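Local coordinates for glycosyl hydrolase family 26 (Bacteroides ovatus, PDB 4ZXO), which hydrolyses beta-mannosidic linkages of mannans as a family 26 beta-mannanase and probably takes part in galactomannan breakdown, at residues E86-Q91 against V155-V160; I98-H103 against A143-S148; Q243-L248 against L287-K292; K250-L255 against Y293-V298. All coordinates share one frame; numbering follows the deposited sequence.

Contact 1: E86-Q91 against V155-V160; sequences EYIIEQ and VLIPVV
I157 reaches I88 and I89 of helix 81-93 through two methyls, CG2 and CD1. Its CD1 lies 3.7 Å from I89 CG1 and 3.8 Å from I89 CA, so the tip rests against both the side chain and the helix backbone. The second branch, I157 CG2, meets I88 CG2 methyl to methyl at 4.1 Å. The side chains of I89 and I157 run at about a right angle to each other, and no hydrogen bond links the segments. I157 sets CG1 beside its backbone N and CG2 anti to that N (chi1 -67°), which splits the two branches between I89 and I88. Around I157 the chain is held by backbone bonds of I157 to L149 and of V159 to N202 and L204, while N202 ND2 also donates to the carbonyl of I157. On the helix side, I88 continues inward to F63 of strand 60-64 and I98 of strand 97-101. Helix 81-93 therefore packs on the outside of the parallel barrel sheet, its I88 and I89 meeting the chain that leads into strand 159-162, a neighbour of strand 97-101.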
# COMPACT_ATOMS: atom_id res chain seq x y z
N GLU A 86 -7.82 -15.12 4.67
CA GLU A 86 -6.90 -16.05 5.33
C GLU A 86 -5.49 -15.51 5.42
O GLU A 86 -4.86 -15.57 6.48
CB GLU A 86 -6.84 -17.36 4.58
CG GLU A 86 -7.91 -18.30 4.82
CD GLU A 86 -7.60 -19.66 4.17
OE1 GLU A 86 -6.77 -19.71 3.23
OE2 GLU A 86 -8.13 -20.68 4.62
N TYR A 87 -4.99 -14.95 4.32
CA TYR A 87 -3.60 -14.49 4.30
C TYR A 87 -3.45 -13.33 5.26
O TYR A 87 -2.39 -13.17 5.90
CB TYR A 87 -3.13 -14.07 2.91
CG TYR A 87 -3.33 -15.13 1.87
CD1 TYR A 87 -3.29 -16.50 2.21
CD2 TYR A 87 -3.58 -14.78 0.52
CE1 TYR A 87 -3.51 -17.47 1.22
CE2 TYR A 87 -3.79 -15.75 -0.46
CZ TYR A 87 -3.73 -17.09 -0.11
OH TYR A 87 -3.93 -18.05 -1.07
N ILE A 88 -4.48 -12.49 5.30
CA ILE A 88 -4.45 -11.34 6.21
C ILE A 88 -4.44 -11.79 7.68
O ILE A 88 -3.64 -11.28 8.49
CB ILE A 88 -5.63 -10.40 5.90
CG1 ILE A 88 -5.34 -9.70 4.56
CG2 ILE A 88 -5.85 -9.32 7.00
CD1 ILE A 88 -6.58 -9.06 3.91
N ILE A 89 -5.32 -12.73 8.03
CA ILE A 89 -5.36 -13.27 9.38
C ILE A 89 -4.01 -13.89 9.76
O ILE A 89 -3.52 -13.68 10.87
CB ILE A 89 -6.51 -14.26 9.47
CG1 ILE A 89 -7.81 -13.48 9.49
CG2 ILE A 89 -6.47 -15.08 10.72
CD1 ILE A 89 -8.99 -14.35 9.21
N GLU A 90 -3.40 -14.61 8.83
CA GLU A 90 -2.12 -15.24 9.11
C GLU A 90 -0.98 -14.24 9.27
O GLU A 90 -0.09 -14.45 10.10
CB GLU A 90 -1.77 -16.25 8.01
CG GLU A 90 -2.80 -17.36 7.99
CD GLU A 90 -2.67 -18.32 6.82
OE1 GLU A 90 -1.71 -18.26 6.03
OE2 GLU A 90 -3.58 -19.16 6.68
N GLN A 91 -1.00 -13.15 8.49
CA GLN A 91 0.04 -12.14 8.62
C GLN A 91 -0.11 -11.44 9.95
O GLN A 91 0.89 -11.18 10.63
CB GLN A 91 -0.02 -11.17 7.43
CG GLN A 91 0.94 -9.94 7.55
CD GLN A 91 2.42 -10.31 7.39
OE1 GLN A 91 2.83 -11.47 7.52
NE2 GLN A 91 3.23 -9.29 7.07
N VAL A 155 -10.86 -10.28 17.25
CA VAL A 155 -10.25 -8.92 17.24
C VAL A 155 -10.13 -8.42 15.81
O VAL A 155 -9.66 -9.17 14.95
CB VAL A 155 -8.88 -8.95 17.95
CG1 VAL A 155 -8.22 -7.57 17.97
CG2 VAL A 155 -9.07 -9.45 19.39
N LEU A 156 -10.61 -7.21 15.53
CA LEU A 156 -10.48 -6.64 14.17
C LEU A 156 -9.00 -6.43 13.84
O LEU A 156 -8.20 -5.96 14.67
CB LEU A 156 -11.24 -5.31 14.02
CG LEU A 156 -12.79 -5.29 13.81
CD1 LEU A 156 -13.37 -3.86 13.72
CD2 LEU A 156 -13.24 -5.96 12.54
N ILE A 157 -8.62 -6.78 12.63
CA ILE A 157 -7.19 -6.67 12.22
C ILE A 157 -7.00 -5.32 11.57
O ILE A 157 -7.69 -4.99 10.58
CB ILE A 157 -6.85 -7.80 11.28
CG1 ILE A 157 -6.90 -9.12 12.09
CG2 ILE A 157 -5.47 -7.56 10.63
CD1 ILE A 157 -6.93 -10.33 11.19
N PRO A 158 -6.05 -4.51 12.11
CA PRO A 158 -5.77 -3.20 11.51
C PRO A 158 -5.23 -3.38 10.09
O PRO A 158 -4.49 -4.33 9.81
CB PRO A 158 -4.70 -2.57 12.43
CG PRO A 158 -4.86 -3.29 13.71
CD PRO A 158 -5.21 -4.73 13.30
N VAL A 159 -5.61 -2.49 9.21
CA VAL A 159 -5.12 -2.48 7.82
C VAL A 159 -4.79 -1.05 7.40
O VAL A 159 -5.48 -0.12 7.81
CB VAL A 159 -6.22 -3.07 6.85
CG1 VAL A 159 -5.99 -2.70 5.37
CG2 VAL A 159 -6.31 -4.57 7.11
N VAL A 160 -3.72 -0.88 6.64
CA VAL A 160 -3.48 0.41 5.99
C VAL A 160 -4.15 0.36 4.63
O VAL A 160 -3.70 -0.36 3.75
CB VAL A 160 -1.99 0.74 5.84
CG1 VAL A 160 -1.78 2.08 5.06
CG2 VAL A 160 -1.33 0.78 7.23

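Contact 2: I98-H103 against A143-S148; sequences ISLSWH and ADFLLS
L100 meets L146 methyl to methyl, its CD1 lying 3.6 Å from L146 CD2. Strand 97-101 alternates as it approaches this point. The I98 side chain touches I88 and Q91 of helix 81-93 and V159, while S99 turns to the other side of the sheet, where its OG bonds to the carbonyl of V160. L100 returns to the helix-facing side and is the one residue of 98-103 that touches the helix segment. With CG beside its backbone N and anti to the carbonyl carbon (chi1 -64°), CD1 extends outward to helix 132-147. L146 slides past L100 in the opposite direction, so the two leucines overlap near their ends. The same CD1 also sits at the edge of the F145 ring, near its plane, 4.5 Å from CE2. S101 faces inward again, its OG bonded to D64; W102 NE1 bonds to E69 and H103 ND1 to D64. In the other segment, S148 OG bonds to F145 O at 2.7 Å, in the carbonyl plane and on a lone pair; S148 N shares that acceptor, and R85 NE is a further partner of OG. The chemistry across the contact is wholly apolar: three buried side chains join sheet to helix by dispersion and exclusion of water, while the polar groups find their bonds within their own segment or beyond the pair.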
# COMPACT_ATOMS: atom_id res chain seq x y z
N ILE A 98 -0.51 -5.33 7.42
CA ILE A 98 -1.24 -5.49 6.17
C ILE A 98 -1.62 -4.18 5.55
O ILE A 98 -2.06 -3.29 6.23
CB ILE A 98 -2.54 -6.34 6.39
CG1 ILE A 98 -2.21 -7.74 6.91
CG2 ILE A 98 -3.42 -6.41 5.10
CD1 ILE A 98 -2.23 -7.87 8.43
N SER A 99 -1.43 -4.06 4.23
CA SER A 99 -1.96 -2.92 3.50
C SER A 99 -2.83 -3.40 2.36
O SER A 99 -2.62 -4.50 1.83
CB SER A 99 -0.82 -2.04 2.97
OG SER A 99 -1.37 -0.89 2.32
N LEU A 100 -3.86 -2.64 2.01
CA LEU A 100 -4.75 -3.03 0.89
C LEU A 100 -4.88 -1.87 -0.08
O LEU A 100 -5.17 -0.73 0.37
CB LEU A 100 -6.15 -3.39 1.41
CG LEU A 100 -6.11 -4.62 2.31
CD1 LEU A 100 -7.49 -4.76 2.98
CD2 LEU A 100 -5.81 -5.90 1.53
N SER A 101 -4.64 -2.13 -1.35
CA SER A 101 -4.95 -1.15 -2.38
C SER A 101 -6.28 -1.51 -3.04
O SER A 101 -6.88 -2.54 -2.73
CB SER A 101 -3.81 -1.08 -3.41
OG SER A 101 -3.43 -2.38 -3.79
N TRP A 102 -6.75 -0.66 -3.94
CA TRP A 102 -8.08 -0.87 -4.53
C TRP A 102 -8.08 -0.41 -5.97
O TRP A 102 -8.42 0.77 -6.26
CB TRP A 102 -9.16 -0.06 -3.72
CG TRP A 102 -10.58 -0.43 -4.06
CD1 TRP A 102 -11.03 -1.59 -4.66
CD2 TRP A 102 -11.73 0.36 -3.80
NE1 TRP A 102 -12.40 -1.53 -4.80
CE2 TRP A 102 -12.85 -0.35 -4.28
CE3 TRP A 102 -11.91 1.62 -3.23
CZ2 TRP A 102 -14.16 0.14 -4.21
CZ3 TRP A 102 -13.23 2.12 -3.13
CH2 TRP A 102 -14.36 1.37 -3.61
N HIS A 103 -7.72 -1.32 -6.87
CA HIS A 103 -7.83 -0.99 -8.29
C HIS A 103 -9.31 -1.18 -8.73
O HIS A 103 -9.69 -2.19 -9.39
CB HIS A 103 -6.87 -1.85 -9.13
CG HIS A 103 -5.45 -1.42 -9.03
ND1 HIS A 103 -4.63 -1.73 -7.96
CD2 HIS A 103 -4.66 -0.78 -9.93
CE1 HIS A 103 -3.41 -1.28 -8.20
NE2 HIS A 103 -3.40 -0.68 -9.38
N ALA A 143 -16.05 -1.83 2.81
CA ALA A 143 -16.23 -1.76 4.27
C ALA A 143 -16.57 -3.15 4.87
O ALA A 143 -15.97 -3.59 5.88
CB ALA A 143 -17.31 -0.73 4.62
N ASP A 144 -17.51 -3.84 4.22
CA ASP A 144 -17.89 -5.17 4.72
C ASP A 144 -16.72 -6.17 4.70
O ASP A 144 -16.57 -6.98 5.64
CB ASP A 144 -19.03 -5.73 3.89
CG ASP A 144 -20.35 -5.06 4.15
OD1 ASP A 144 -20.50 -4.39 5.20
OD2 ASP A 144 -21.24 -5.20 3.29
N PHE A 145 -15.86 -6.10 3.67
CA PHE A 145 -14.69 -6.95 3.66
C PHE A 145 -13.76 -6.59 4.83
O PHE A 145 -13.27 -7.47 5.54
CB PHE A 145 -13.94 -6.86 2.35
CG PHE A 145 -12.77 -7.77 2.31
CD1 PHE A 145 -12.94 -9.11 2.07
CD2 PHE A 145 -11.49 -7.31 2.53
CE1 PHE A 145 -11.83 -9.98 2.04
CE2 PHE A 145 -10.38 -8.17 2.50
CZ PHE A 145 -10.57 -9.50 2.27
N LEU A 146 -13.50 -5.31 5.02
CA LEU A 146 -12.62 -4.88 6.11
C LEU A 146 -13.12 -5.35 7.49
O LEU A 146 -12.33 -5.70 8.38
CB LEU A 146 -12.48 -3.36 6.08
CG LEU A 146 -11.73 -2.84 4.82
CD1 LEU A 146 -11.66 -1.32 4.79
CD2 LEU A 146 -10.31 -3.43 4.69
N LEU A 147 -14.43 -5.30 7.67
CA LEU A 147 -15.02 -5.73 8.95
C LEU A 147 -14.91 -7.25 9.16
O LEU A 147 -15.11 -7.75 10.28
CB LEU A 147 -16.48 -5.29 9.01
CG LEU A 147 -16.59 -3.77 9.15
CD1 LEU A 147 -18.01 -3.31 8.87
CD2 LEU A 147 -16.17 -3.39 10.55
N SER A 148 -14.67 -7.99 8.10
CA SER A 148 -14.56 -9.44 8.19
C SER A 148 -13.14 -9.87 8.53
O SER A 148 -12.90 -11.06 8.80
CB SER A 148 -14.99 -10.10 6.87
OG SER A 148 -13.95 -10.03 5.88

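Contact 3: Q243-L248 against L287-K292; sequences QYIKQL and LPVIEK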
# COMPACT_ATOMS: atom_id res chain seq x y z
N GLN A 243 17.97 8.41 -12.74
CA GLN A 243 16.74 9.17 -12.61
C GLN A 243 15.99 8.69 -11.36
O GLN A 243 15.41 9.48 -10.61
CB GLN A 243 15.86 8.99 -13.86
CG GLN A 243 14.80 10.07 -13.99
CD GLN A 243 15.41 11.47 -14.20
OE1 GLN A 243 16.53 11.62 -14.70
NE2 GLN A 243 14.67 12.50 -13.77
N TYR A 244 15.97 7.37 -11.16
CA TYR A 244 15.32 6.81 -9.97
C TYR A 244 15.93 7.36 -8.69
O TYR A 244 15.22 7.71 -7.75
CB TYR A 244 15.43 5.30 -10.00
CG TYR A 244 14.88 4.57 -8.79
CD1 TYR A 244 13.51 4.50 -8.49
CD2 TYR A 244 15.75 3.89 -7.94
CE1 TYR A 244 13.05 3.79 -7.40
CE2 TYR A 244 15.29 3.16 -6.82
CZ TYR A 244 13.94 3.10 -6.59
OH TYR A 244 13.47 2.37 -5.51
N ILE A 245 17.26 7.40 -8.62
CA ILE A 245 17.92 7.90 -7.42
C ILE A 245 17.53 9.36 -7.20
O ILE A 245 17.18 9.72 -6.09
CB ILE A 245 19.46 7.71 -7.51
CG1 ILE A 245 19.76 6.22 -7.35
CG2 ILE A 245 20.17 8.43 -6.38
CD1 ILE A 245 21.16 5.85 -7.75
N LYS A 246 17.53 10.16 -8.25
CA LYS A 246 17.13 11.57 -8.15
C LYS A 246 15.65 11.69 -7.70
O LYS A 246 15.31 12.42 -6.78
CB LYS A 246 17.35 12.31 -9.50
CG LYS A 246 16.79 13.73 -9.57
CD LYS A 246 17.34 14.54 -10.78
CE LYS A 246 16.79 16.02 -10.81
NZ LYS A 246 17.61 17.09 -11.59
N GLN A 247 14.78 10.99 -8.40
CA GLN A 247 13.37 11.15 -8.15
C GLN A 247 12.93 10.52 -6.84
O GLN A 247 12.04 11.10 -6.16
CB GLN A 247 12.57 10.53 -9.27
CG GLN A 247 12.73 11.30 -10.58
CD GLN A 247 12.20 12.73 -10.49
OE1 GLN A 247 11.24 12.99 -9.77
NE2 GLN A 247 12.82 13.68 -11.23
N LEU A 248 13.55 9.39 -6.46
CA LEU A 248 13.20 8.82 -5.15
C LEU A 248 13.72 9.72 -4.02
O LEU A 248 13.00 9.97 -3.05
CB LEU A 248 13.76 7.40 -5.00
CG LEU A 248 13.28 6.67 -3.75
CD1 LEU A 248 11.70 6.62 -3.62
CD2 LEU A 248 13.96 5.31 -3.65
N LEU A 287 18.81 0.52 -0.86
CA LEU A 287 19.16 0.79 0.56
C LEU A 287 19.87 2.11 0.76
O LEU A 287 19.51 2.86 1.67
CB LEU A 287 19.99 -0.36 1.10
CG LEU A 287 20.29 -0.28 2.62
CD1 LEU A 287 19.00 -0.20 3.50
CD2 LEU A 287 21.13 -1.47 3.08
N PRO A 288 20.84 2.46 -0.10
CA PRO A 288 21.50 3.75 0.19
C PRO A 288 20.59 4.95 0.07
O PRO A 288 20.86 5.96 0.73
CB PRO A 288 22.60 3.85 -0.87
CG PRO A 288 22.90 2.40 -1.25
CD PRO A 288 21.54 1.68 -1.15
N VAL A 289 19.50 4.83 -0.68
CA VAL A 289 18.54 5.92 -0.73
C VAL A 289 17.61 5.87 0.47
O VAL A 289 17.52 6.87 1.18
CB VAL A 289 17.69 5.89 -2.01
CG1 VAL A 289 16.66 7.03 -1.98
CG2 VAL A 289 18.60 6.07 -3.22
N ILE A 290 16.95 4.74 0.72
CA ILE A 290 15.88 4.75 1.70
C ILE A 290 16.40 4.88 3.13
O ILE A 290 15.70 5.40 3.98
CB ILE A 290 14.94 3.52 1.60
CG1 ILE A 290 15.67 2.21 1.86
CG2 ILE A 290 14.26 3.47 0.22
CD1 ILE A 290 14.73 1.02 1.90
N GLU A 291 17.65 4.46 3.39
CA GLU A 291 18.15 4.50 4.76
C GLU A 291 18.35 5.91 5.27
O GLU A 291 18.53 6.10 6.48
CB GLU A 291 19.45 3.72 4.89
CG GLU A 291 20.63 4.38 4.20
CD GLU A 291 21.89 3.51 4.25
OE1 GLU A 291 21.88 2.51 5.01
OE2 GLU A 291 22.87 3.83 3.55
N LYS A 292 18.28 6.89 4.37
CA LYS A 292 18.45 8.30 4.75
C LYS A 292 17.15 8.94 5.26
O LYS A 292 17.14 10.10 5.65
CB LYS A 292 18.98 9.11 3.56
CG LYS A 292 20.29 8.60 2.94
CD LYS A 292 20.85 9.59 1.99
CE LYS A 292 20.02 9.77 0.77
NZ LYS A 292 20.65 10.86 -0.10
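L248 and V289 make the closest of the apolar side-chain contacts between the segments. L248 CD2 lies 3.6 Å from V289 CG1 and 4.1 Å from V289 CB, and L248 CG stands 3.8 Å from the same CG1, so one branch of the valine nestles against the isobutyl end of the leucine. L248 holds CG anti to its backbone N (chi1 -172°), which carries the branch point across to helix 281-290. The other valine methyl, CG2, faces I245 CG2 at 4.2 Å, one helical turn earlier. L248 CD2 is also 4.3 Å from I290 CG2, on the side nearer the sheet. Helices 241-262 and 281-290 flank strand 266-271 in sequence, giving the alpha-beta-alpha succession of a TIM barrel, and the two pack side by side on its outer surface, with L248 and I290 both resting on L268 of that strand. No hydrogen bond joins the two segments. Y244 OH bonds to T271 OG1, while E291 OE1 makes a salt bridge with K332. The hydrogen bond from K292 NZ to N249 OD1 is weak. I290 and L287 also touch I333, a residue of the potassium ion site.

Contact 4: K250-L255 against Y293-V298; sequences KMLTIL and YPLSYV
L252 lays its CB over the ring of Y293, 3.5 Å from the ring centroid and only 7° off the normal, a CH-pi contact nearly central on the face. Beyond CB the leucine divides, one methyl staying on the tyrosine and the other turning to L295. CG lies anti to the carbonyl carbon (chi1 -61°), which sends the fork along the ring toward the barrel. CD1 still meets the tyrosine, 3.6 Å from Y293 CD2 and 4.1 Å from CE2, and is 4.2 Å from L295 CD1. CD2 lies 4.0 Å from L295 CD2, where the two side chains meet at about a right angle. Beside this, T253 stands at the edge of the same ring, near its plane, with OG1 3.2 Å from Y293 OH and 3.5 Å from CE1. Each hydroxyl has a firmer partner at N249, one turn back on the helix: T253 OG1 with N249 O and Y293 OH with N249 OD1. P294 centres an inverse gamma turn, after which L295 packs on I27 and I266 of the barrel sheet. The contact is chiefly apolar: the tyrosine gives helix 241-262 a flat seat for L252, while the bond of Y293 OH to N249 holds the far end of the ring to that helix and probably limits its tilt.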
# COMPACT_ATOMS: atom_id res chain seq x y z
N LYS A 250 14.10 12.90 -4.22
CA LYS A 250 13.20 14.03 -4.26
C LYS A 250 11.88 13.71 -3.54
O LYS A 250 11.42 14.50 -2.69
CB LYS A 250 12.91 14.43 -5.70
CG LYS A 250 12.02 15.62 -5.80
CD LYS A 250 11.42 15.70 -7.23
CE LYS A 250 10.21 14.79 -7.34
NZ LYS A 250 9.63 14.79 -8.72
N MET A 251 11.26 12.57 -3.87
CA MET A 251 9.97 12.29 -3.22
C MET A 251 10.11 11.98 -1.74
O MET A 251 9.25 12.39 -0.96
CB MET A 251 9.27 11.09 -3.89
CG MET A 251 8.76 11.39 -5.29
SD MET A 251 7.87 12.97 -5.51
CE MET A 251 6.52 12.73 -4.34
N LEU A 252 11.15 11.25 -1.33
CA LEU A 252 11.26 10.98 0.10
C LEU A 252 11.61 12.24 0.90
O LEU A 252 11.19 12.35 2.05
CB LEU A 252 12.30 9.88 0.35
CG LEU A 252 11.89 8.57 -0.36
CD1 LEU A 252 12.89 7.44 0.05
CD2 LEU A 252 10.42 8.19 -0.07
N THR A 253 12.34 13.19 0.29
CA THR A 253 12.57 14.50 0.91
C THR A 253 11.22 15.22 1.09
O THR A 253 10.92 15.82 2.15
CB THR A 253 13.56 15.31 0.04
OG1 THR A 253 14.83 14.63 0.13
CG2 THR A 253 13.74 16.76 0.56
N ILE A 254 10.41 15.20 0.05
CA ILE A 254 9.06 15.79 0.13
C ILE A 254 8.23 15.12 1.22
O ILE A 254 7.64 15.82 2.05
CB ILE A 254 8.35 15.68 -1.22
CG1 ILE A 254 8.93 16.72 -2.18
CG2 ILE A 254 6.80 15.87 -1.08
CD1 ILE A 254 8.55 16.47 -3.63
N LEU A 255 8.23 13.79 1.27
CA LEU A 255 7.49 13.07 2.29
C LEU A 255 7.97 13.42 3.69
O LEU A 255 7.14 13.66 4.58
CB LEU A 255 7.62 11.53 2.15
CG LEU A 255 6.88 10.87 1.02
CD1 LEU A 255 6.90 9.38 1.19
CD2 LEU A 255 5.47 11.36 0.91
N TYR A 293 16.05 8.19 5.24
CA TYR A 293 14.74 8.79 5.50
C TYR A 293 14.00 7.94 6.50
O TYR A 293 14.14 6.73 6.51
CB TYR A 293 13.91 8.88 4.21
CG TYR A 293 14.60 9.69 3.14
CD1 TYR A 293 14.52 11.10 3.14
CD2 TYR A 293 15.35 9.06 2.14
CE1 TYR A 293 15.15 11.83 2.18
CE2 TYR A 293 16.01 9.82 1.21
CZ TYR A 293 15.88 11.17 1.20
OH TYR A 293 16.54 11.94 0.24
N PRO A 294 13.15 8.58 7.32
CA PRO A 294 12.45 7.86 8.40
C PRO A 294 11.23 7.10 7.93
O PRO A 294 10.12 7.30 8.41
CB PRO A 294 12.05 8.99 9.37
CG PRO A 294 11.89 10.24 8.42
CD PRO A 294 12.91 10.04 7.32
N LEU A 295 11.43 6.22 6.97
CA LEU A 295 10.30 5.50 6.41
C LEU A 295 9.76 4.48 7.40
O LEU A 295 10.53 3.73 8.04
CB LEU A 295 10.70 4.72 5.16
CG LEU A 295 11.26 5.57 4.04
CD1 LEU A 295 11.47 4.65 2.82
CD2 LEU A 295 10.31 6.65 3.64
N SER A 296 8.43 4.36 7.46
CA SER A 296 7.84 3.30 8.28
C SER A 296 7.87 1.96 7.58
O SER A 296 7.96 0.92 8.24
CB SER A 296 6.40 3.60 8.65
OG SER A 296 6.34 4.80 9.38
N TYR A 297 7.74 1.99 6.24
CA TYR A 297 7.85 0.76 5.47
C TYR A 297 8.17 1.09 4.02
O TYR A 297 8.06 2.26 3.58
CB TYR A 297 6.57 -0.10 5.56
CG TYR A 297 5.25 0.49 5.10
CD1 TYR A 297 4.72 0.26 3.81
CD2 TYR A 297 4.51 1.29 5.98
CE1 TYR A 297 3.45 0.79 3.45
CE2 TYR A 297 3.30 1.80 5.65
CZ TYR A 297 2.76 1.57 4.40
OH TYR A 297 1.54 2.17 4.15
N VAL A 298 8.65 0.07 3.31
CA VAL A 298 8.95 0.14 1.87
C VAL A 298 8.38 -1.12 1.28
O VAL A 298 8.67 -2.22 1.79
CB VAL A 298 10.48 0.23 1.55
CG1 VAL A 298 11.27 -0.87 2.16
CG2 VAL A 298 10.73 0.22 0.03

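All four contacts belong to one TIM-barrel domain and join outer helices to strands, to the chain leading into them, or to one another. Contacts 1 and 2 come first along the chain, centres about 10 Å apart, with contact 2 lying within the sequence span of contact 1; they share the sheet through neighbouring strands 97-101 and 159-162. Contacts 3 and 4 follow, centres about 9 Å apart, with alternating segments and helix 241-262 in common, and I290 touches L295, V298 and L252. The two pairs stand with centres about 24 to 30 Å apart, yet V160 meets the Y297 hydroxyl between contacts 1 and 4, so packing runs across the barrel from one pair to the other.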